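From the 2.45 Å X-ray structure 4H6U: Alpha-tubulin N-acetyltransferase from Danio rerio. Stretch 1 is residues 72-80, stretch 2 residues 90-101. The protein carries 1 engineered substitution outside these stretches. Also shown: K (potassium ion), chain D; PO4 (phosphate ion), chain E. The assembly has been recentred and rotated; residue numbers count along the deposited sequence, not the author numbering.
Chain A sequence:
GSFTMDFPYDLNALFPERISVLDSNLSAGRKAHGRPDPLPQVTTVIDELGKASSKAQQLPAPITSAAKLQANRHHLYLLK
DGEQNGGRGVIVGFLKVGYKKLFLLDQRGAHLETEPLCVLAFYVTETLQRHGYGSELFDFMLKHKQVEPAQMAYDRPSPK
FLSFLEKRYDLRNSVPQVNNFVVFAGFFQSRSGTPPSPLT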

ATOM      1  N   ASN A  72      11.348   1.252  -5.047  1.00 73.09           N
ATOM      2  CA  ASN A  72      10.383   0.444  -5.803  1.00 71.11           C
ATOM      3  C   ASN A  72       8.997   0.382  -5.165  1.00 68.68           C
ATOM      4  O   ASN A  72       8.757  -0.449  -4.275  1.00 70.13           O
ATOM      5  CB  ASN A  72      10.902  -0.972  -5.979  1.00 67.73           C
ATOM      6  N   ARG A  73       8.065   1.173  -5.697  1.00 61.90           N
ATOM      7  CA  ARG A  73       6.761   1.338  -5.078  1.00 54.86           C
ATOM      8  C   ARG A  73       5.857   0.183  -5.488  1.00 50.59           C
ATOM      9  O   ARG A  73       5.905  -0.285  -6.619  1.00 53.63           O
ATOM     10  CB  ARG A  73       6.132   2.654  -5.523  1.00 55.62           C
ATOM     11  CG  ARG A  73       6.757   3.881  -4.909  1.00 56.40           C
ATOM     12  CD  ARG A  73       6.015   5.136  -5.279  1.00 58.15           C
ATOM     13  NE  ARG A  73       5.952   5.378  -6.712  1.00 57.04           N
ATOM     14  CZ  ARG A  73       5.594   6.539  -7.256  1.00 56.89           C
ATOM     15  NH1 ARG A  73       5.290   7.581  -6.494  1.00 60.70           N
ATOM     16  NH2 ARG A  73       5.581   6.673  -8.567  1.00 55.21           N
ATOM     17  N   HIS A  74       5.062  -0.311  -4.550  1.00 43.94           N
ATOM     18  CA  HIS A  74       4.044  -1.293  -4.875  1.00 38.11           C
ATOM     19  C   HIS A  74       2.941  -0.568  -5.686  1.00 35.32           C
ATOM     20  O   HIS A  74       2.813   0.652  -5.615  1.00 37.27           O
ATOM     21  CB  HIS A  74       3.475  -1.914  -3.597  1.00 40.57           C
ATOM     22  CG  HIS A  74       4.486  -2.653  -2.778  1.00 44.82           C
ATOM     23  ND1 HIS A  74       5.746  -2.968  -3.244  1.00 46.02           N
ATOM     24  CD2 HIS A  74       4.435  -3.108  -1.504  1.00 46.84           C
ATOM     25  CE1 HIS A  74       6.415  -3.611  -2.304  1.00 46.77           C
ATOM     26  NE2 HIS A  74       5.644  -3.702  -1.237  1.00 47.52           N
ATOM     27  N   HIS A  75       2.235  -1.311  -6.528  1.00 33.05           N
ATOM     28  CA  HIS A  75       1.171  -0.747  -7.336  1.00 44.58           C
ATOM     29  C   HIS A  75      -0.155  -1.462  -7.004  1.00 37.41           C
ATOM     30  O   HIS A  75      -0.257  -2.678  -7.097  1.00 28.63           O
ATOM     31  CB  HIS A  75       1.517  -0.888  -8.832  1.00 44.01           C
ATOM     32  CG  HIS A  75       0.788   0.081  -9.709  1.00 43.78           C
ATOM     33  ND1 HIS A  75       1.389   0.708 -10.785  1.00 45.07           N
ATOM     34  CD2 HIS A  75      -0.493   0.534  -9.675  1.00 42.15           C
ATOM     35  CE1 HIS A  75       0.517   1.521 -11.361  1.00 44.94           C
ATOM     36  NE2 HIS A  75      -0.635   1.426 -10.716  1.00 42.10           N
ATOM     37  N   LEU A  76      -1.138  -0.691  -6.555  1.00 31.51           N
ATOM     38  CA  LEU A  76      -2.440  -1.223  -6.228  1.00 30.42           C
ATOM     39  C   LEU A  76      -3.440  -0.863  -7.320  1.00 31.36           C
ATOM     40  O   LEU A  76      -3.616   0.330  -7.632  1.00 33.62           O
ATOM     41  CB  LEU A  76      -2.901  -0.644  -4.904  1.00 33.73           C
ATOM     42  CG  LEU A  76      -4.270  -1.119  -4.418  1.00 40.94           C
ATOM     43  CD1 LEU A  76      -4.323  -2.640  -4.268  1.00 42.14           C
ATOM     44  CD2 LEU A  76      -4.559  -0.436  -3.079  1.00 42.36           C
ATOM     45  N   TYR A  77      -4.075  -1.880  -7.903  1.00 28.49           N
ATOM     46  CA  TYR A  77      -5.134  -1.646  -8.901  1.00 36.07           C
ATOM     47  C   TYR A  77      -6.513  -1.968  -8.326  1.00 39.28           C
ATOM     48  O   TYR A  77      -6.762  -3.053  -7.770  1.00 37.28           O
ATOM     49  CB  TYR A  77      -4.918  -2.499 -10.172  1.00 33.62           C
ATOM     50  CG  TYR A  77      -3.567  -2.340 -10.820  1.00 38.30           C
ATOM     51  CD1 TYR A  77      -3.385  -1.448 -11.866  1.00 40.68           C
ATOM     52  CD2 TYR A  77      -2.461  -3.052 -10.369  1.00 39.79           C
ATOM     53  CE1 TYR A  77      -2.143  -1.278 -12.455  1.00 44.14           C
ATOM     54  CE2 TYR A  77      -1.216  -2.882 -10.951  1.00 40.05           C
ATOM     55  CZ  TYR A  77      -1.060  -1.993 -11.986  1.00 42.75           C
ATOM     56  OH  TYR A  77       0.172  -1.835 -12.567  1.00 47.34           O
ATOM     57  N   LEU A  78      -7.413  -1.014  -8.519  1.00 37.68           N
ATOM     58  CA  LEU A  78      -8.802  -1.164  -8.103  1.00 37.40           C
ATOM     59  C   LEU A  78      -9.687  -1.129  -9.348  1.00 41.97           C
ATOM     60  O   LEU A  78      -9.527  -0.262 -10.220  1.00 42.40           O
ATOM     61  CB  LEU A  78      -9.215  -0.040  -7.160  1.00 35.82           C
ATOM     62  CG  LEU A  78      -8.329   0.221  -5.926  1.00 38.54           C
ATOM     63  CD1 LEU A  78      -8.956   1.292  -5.078  1.00 39.60           C
ATOM     64  CD2 LEU A  78      -8.143  -1.024  -5.109  1.00 37.81           C
ATOM     65  N   LEU A  79     -10.619  -2.077  -9.400  1.00 39.59           N
ATOM     66  CA  LEU A  79     -11.582  -2.211 -10.476  1.00 37.59           C
ATOM     67  C   LEU A  79     -12.922  -1.673 -10.001  1.00 38.13           C
ATOM     68  O   LEU A  79     -13.482  -2.205  -9.029  1.00 37.62           O
ATOM     69  CB  LEU A  79     -11.709  -3.684 -10.910  1.00 36.01           C
ATOM     70  CG  LEU A  79     -12.520  -3.999 -12.180  1.00 39.75           C
ATOM     71  CD1 LEU A  79     -11.966  -3.340 -13.464  1.00 36.33           C
ATOM     72  CD2 LEU A  79     -12.592  -5.515 -12.333  1.00 40.54           C
ATOM     73  N   LYS A  80     -13.396  -0.618 -10.677  1.00 38.57           N
ATOM     74  CA  LYS A  80     -14.641   0.110 -10.342  1.00 44.21           C
ATOM     75  C   LYS A  80     -15.779  -0.409 -11.236  1.00 47.49           C
ATOM     76  O   LYS A  80     -15.672  -0.381 -12.474  1.00 37.73           O
ATOM     77  CB  LYS A  80     -14.435   1.661 -10.523  1.00 50.20           C
ATOM     78  CG  LYS A  80     -15.627   2.654 -10.149  1.00 68.71           C
ATOM     79  CD  LYS A  80     -15.194   4.135  -9.689  1.00 52.03           C
ATOM     80  CE  LYS A  80     -14.549   5.047 -10.765  1.00 94.98           C
ATOM     81  NZ  LYS A  80     -15.485   5.470 -11.862  1.00101.23           N
ATOM     82  N   VAL A  90     -18.580   1.092  -7.585  1.00 50.85           N
ATOM     83  CA  VAL A  90     -18.292   0.128  -6.544  1.00 48.12           C
ATOM     84  C   VAL A  90     -17.034  -0.576  -6.960  1.00 43.73           C
ATOM     85  O   VAL A  90     -16.953  -1.137  -8.056  1.00 44.96           O
ATOM     86  CB  VAL A  90     -19.431  -0.892  -6.404  1.00 50.28           C
ATOM     87  CG1 VAL A  90     -19.181  -1.855  -5.271  1.00 47.99           C
ATOM     88  CG2 VAL A  90     -20.753  -0.153  -6.234  1.00 52.31           C
ATOM     89  N   ILE A  91     -16.098  -0.625  -6.024  1.00 41.49           N
ATOM     90  CA  ILE A  91     -14.869  -1.362  -6.190  1.00 40.95           C
ATOM     91  C   ILE A  91     -15.194  -2.818  -5.961  1.00 40.86           C
ATOM     92  O   ILE A  91     -15.660  -3.183  -4.870  1.00 41.86           O
ATOM     93  CB  ILE A  91     -13.787  -0.894  -5.173  1.00 40.18           C
ATOM     94  CG1 ILE A  91     -13.521   0.628  -5.295  1.00 42.38           C
ATOM     95  CG2 ILE A  91     -12.504  -1.702  -5.366  1.00 36.61           C
ATOM     96  CD1 ILE A  91     -13.515   1.118  -6.718  1.00 40.92           C
ATOM     97  N   VAL A  92     -15.022  -3.624  -7.007  1.00 37.85           N
ATOM     98  CA  VAL A  92     -15.399  -5.038  -6.962  1.00 36.40           C
ATOM     99  C   VAL A  92     -14.182  -5.957  -6.801  1.00 36.37           C
ATOM    100  O   VAL A  92     -14.334  -7.143  -6.530  1.00 36.82           O
ATOM    101  CB  VAL A  92     -16.173  -5.435  -8.192  1.00 40.68           C
ATOM    102  CG1 VAL A  92     -17.458  -4.645  -8.232  1.00 44.59           C
ATOM    103  CG2 VAL A  92     -15.340  -5.218  -9.437  1.00 39.44           C
ATOM    104  N   GLY A  93     -12.980  -5.411  -7.002  1.00 31.78           N
ATOM    105  CA  GLY A  93     -11.769  -6.161  -6.792  1.00 34.09           C
ATOM    106  C   GLY A  93     -10.510  -5.303  -6.664  1.00 36.13           C
ATOM    107  O   GLY A  93     -10.515  -4.131  -7.003  1.00 35.92           O
ATOM    108  N   PHE A  94      -9.455  -5.879  -6.097  1.00 35.54           N
ATOM    109  CA  PHE A  94      -8.152  -5.233  -6.061  1.00 37.77           C
ATOM    110  C   PHE A  94      -7.003  -6.200  -6.373  1.00 38.89           C
ATOM    111  O   PHE A  94      -7.093  -7.393  -6.171  1.00 39.46           O
ATOM    112  CB  PHE A  94      -7.894  -4.531  -4.717  1.00 35.64           C
ATOM    113  CG  PHE A  94      -7.865  -5.451  -3.506  1.00 35.61           C
ATOM    114  CD1 PHE A  94      -6.799  -6.297  -3.277  1.00 39.67           C
ATOM    115  CD2 PHE A  94      -8.862  -5.391  -2.554  1.00 34.93           C
ATOM    116  CE1 PHE A  94      -6.757  -7.123  -2.154  1.00 34.58           C
ATOM    117  CE2 PHE A  94      -8.838  -6.212  -1.416  1.00 34.24           C
ATOM    118  CZ  PHE A  94      -7.792  -7.081  -1.216  1.00 30.47           C
ATOM    119  N   LEU A  95      -5.922  -5.643  -6.885  1.00 39.11           N
ATOM    120  CA  LEU A  95      -4.761  -6.408  -7.238  1.00 33.61           C
ATOM    121  C   LEU A  95      -3.563  -5.549  -6.893  1.00 33.80           C
ATOM    122  O   LEU A  95      -3.427  -4.401  -7.351  1.00 35.12           O
ATOM    123  CB  LEU A  95      -4.781  -6.743  -8.727  1.00 32.99           C
ATOM    124  CG  LEU A  95      -3.561  -7.355  -9.381  1.00 33.90           C
ATOM    125  CD1 LEU A  95      -3.346  -8.718  -8.749  1.00 34.40           C
ATOM    126  CD2 LEU A  95      -3.742  -7.485 -10.936  1.00 27.12           C
ATOM    127  N   LYS A  96      -2.664  -6.131  -6.120  1.00 32.16           N
ATOM    128  CA  LYS A  96      -1.465  -5.416  -5.709  1.00 36.34           C
ATOM    129  C   LYS A  96      -0.216  -6.156  -6.188  1.00 38.75           C
ATOM    130  O   LYS A  96      -0.061  -7.377  -5.995  1.00 36.80           O
ATOM    131  CB  LYS A  96      -1.450  -5.287  -4.182  1.00 33.93           C
ATOM    132  CG  LYS A  96      -0.334  -4.402  -3.602  1.00 38.23           C
ATOM    133  CD  LYS A  96      -0.437  -4.445  -2.076  1.00 37.22           C
ATOM    134  CE  LYS A  96       0.685  -3.816  -1.346  1.00 44.11           C
ATOM    135  NZ  LYS A  96       0.347  -3.822   0.112  1.00 47.71           N
ATOM    136  N   VAL A  97       0.641  -5.430  -6.888  1.00 35.08           N
ATOM    137  CA  VAL A  97       1.899  -6.001  -7.328  1.00 31.64           C
ATOM    138  C   VAL A  97       3.026  -5.170  -6.852  1.00 33.51           C
ATOM    139  O   VAL A  97       2.829  -4.015  -6.458  1.00 34.43           O
ATOM    140  CB  VAL A  97       2.008  -6.113  -8.859  1.00 29.29           C
ATOM    141  CG1 VAL A  97       0.983  -7.075  -9.380  1.00 25.39           C
ATOM    142  CG2 VAL A  97       1.868  -4.741  -9.488  1.00 34.27           C
ATOM    143  N   GLY A  98       4.215  -5.760  -6.891  1.00 34.90           N
ATOM    144  CA  GLY A  98       5.398  -5.027  -6.541  1.00 34.36           C
ATOM    145  C   GLY A  98       6.616  -5.873  -6.798  1.00 37.26           C
ATOM    146  O   GLY A  98       6.557  -7.113  -6.767  1.00 38.36           O
ATOM    147  N   TYR A  99       7.730  -5.176  -7.013  1.00 43.56           N
ATOM    148  CA  TYR A  99       9.051  -5.801  -7.141  1.00 48.43           C
ATOM    149  C   TYR A  99       9.579  -6.162  -5.763  1.00 49.89           C
ATOM    150  O   TYR A  99       9.451  -5.401  -4.814  1.00 51.02           O
ATOM    151  CB  TYR A  99      10.052  -4.886  -7.891  1.00 49.00           C
ATOM    152  CG  TYR A  99       9.673  -4.655  -9.341  1.00 48.44           C
ATOM    153  CD1 TYR A  99       9.905  -5.637 -10.305  1.00 45.79           C
ATOM    154  CD2 TYR A  99       9.068  -3.478  -9.739  1.00 52.13           C
ATOM    155  CE1 TYR A  99       9.539  -5.452 -11.612  1.00 49.22           C
ATOM    156  CE2 TYR A  99       8.693  -3.277 -11.056  1.00 55.18           C
ATOM    157  CZ  TYR A  99       8.932  -4.256 -11.990  1.00 55.16           C
ATOM    158  OH  TYR A  99       8.554  -4.034 -13.293  1.00 59.43           O
ATOM    159  N   LYS A 100      10.166  -7.345  -5.677  1.00 52.52           N
ATOM    160  CA  LYS A 100      10.708  -7.876  -4.441  1.00 54.00           C
ATOM    161  C   LYS A 100      12.016  -8.607  -4.762  1.00 50.65           C
ATOM    162  O   LYS A 100      12.097  -9.343  -5.744  1.00 48.30           O
ATOM    163  CB  LYS A 100       9.722  -8.877  -3.844  1.00 59.15           C
ATOM    164  CG  LYS A 100       9.379  -8.717  -2.375  1.00 66.26           C
ATOM    165  CD  LYS A 100       8.385  -7.605  -2.095  1.00 71.46           C
ATOM    166  CE  LYS A 100       8.125  -7.595  -0.606  1.00 76.73           C
ATOM    167  NZ  LYS A 100       7.253  -6.491  -0.136  1.00 81.18           N
ATOM    168  N   LYS A 101      13.049  -8.388  -3.969  1.00 52.06           N
ATOM    169  CA  LYS A 101      14.274  -9.151  -4.127  1.00 54.22           C
ATOM    170  C   LYS A 101      14.034 -10.521  -3.486  1.00 54.78           C
ATOM    171  O   LYS A 101      13.673 -10.604  -2.308  1.00 55.07           O
ATOM    172  CB  LYS A 101      15.462  -8.433  -3.469  1.00 50.97           C
TER
HETATM  173  K     K D 202     -14.220   7.321 -13.127  1.00 61.37           K
HETATM  174  P   PO4 E 203       2.676  -1.429   1.035  1.00 65.80           P
HETATM  175  O1  PO4 E 203       1.536  -0.834   1.827  1.00 56.91           O
HETATM  176  O2  PO4 E 203       4.017  -1.082   1.652  1.00 68.57           O
HETATM  177  O3  PO4 E 203       2.628  -2.938   1.044  1.00 64.75           O
HETATM  178  O4  PO4 E 203       2.534  -0.880  -0.374  1.00 67.29           O

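The two stretches run side by side as antiparallel strands, with axes 4.6 Å apart at closest approach and N-to-C directions 164° apart. Backbone hydrogen bonds fix the register. His 75 N donates to Val 97 O at 2.8 Å, and Val 97 N returns a bond to His 75 O at 2.9 Å. The next hydrogen-bonded pair repeats the pattern: Tyr 77 N to Leu 95 O is 2.7 Å and nearly straight (176°), whereas Leu 95 N to Tyr 77 O, at 2.9 Å, is bent to 149°. Farther along, Leu 79 N reaches Gly 93 O at 3.2 Å, but Leu 79 O accepts from Val 92 N at 2.9 Å. The two bonds of Leu 79 thus go to successive residues, and beyond them Lys 80 pairs with Ile 91, one residue out of step with the earlier pairs, whose numbers sum to 172.

Between the hydrogen-bonded pairs the backbones draw closer, with Leu 76 CA and Lys 96 CA 4.3 Å apart. CA-H...O contacts line such close approaches; the shortest, Phe 94 CA to Tyr 77 O at 3.1 Å, lies at the Leu 78/Phe 94 pair.

Side chains alternate between the two faces. On the face bearing Leu 76, Leu 78, Phe 94 and Lys 96, the Phe 94 CB is a bump facing the notch between two neighbouring leucine methyls: Leu 78 CD2 packs 3.5 Å from Phe 94 CB, and Leu 76 CD1 lies 4.1 Å from the same Phe 94 CB. The phenyl ring, with chi1 in p, leads away from the opposing strand, so the contact rests on the root of the side chain. Leu 78 CB also meets Ile 91 CG2 at 4.1 Å.

On the other face, Tyr 77 (chi1 m) presents its ring edge to Val 97, with CE2 3.9 Å from Val 97 CG2. Gly 93 adds no bulk opposite Leu 79, whose CD2 instead meets Val 92 CG2 at 4.0 Å.

A clear case of a hollow being filled is at Gly 98. The His 74 ring occupies the space where a side chain would begin: its ND1 is 3.9 Å from Gly 98 CA, and an ideal CB on Gly 98 would fall 2.5 Å from His 74 ND1, a clash. Beside this ring, the extended Lys 96 side chain passes with CE 3.8 Å from His 74 CD2 and carries NZ to a phosphate ion, hydrogen-bonding its O3 at 2.6 Å. That phosphate, probably from the crystallisation liquor, also meets the ring edge, with O3 3.1 Å from His 74 CD2.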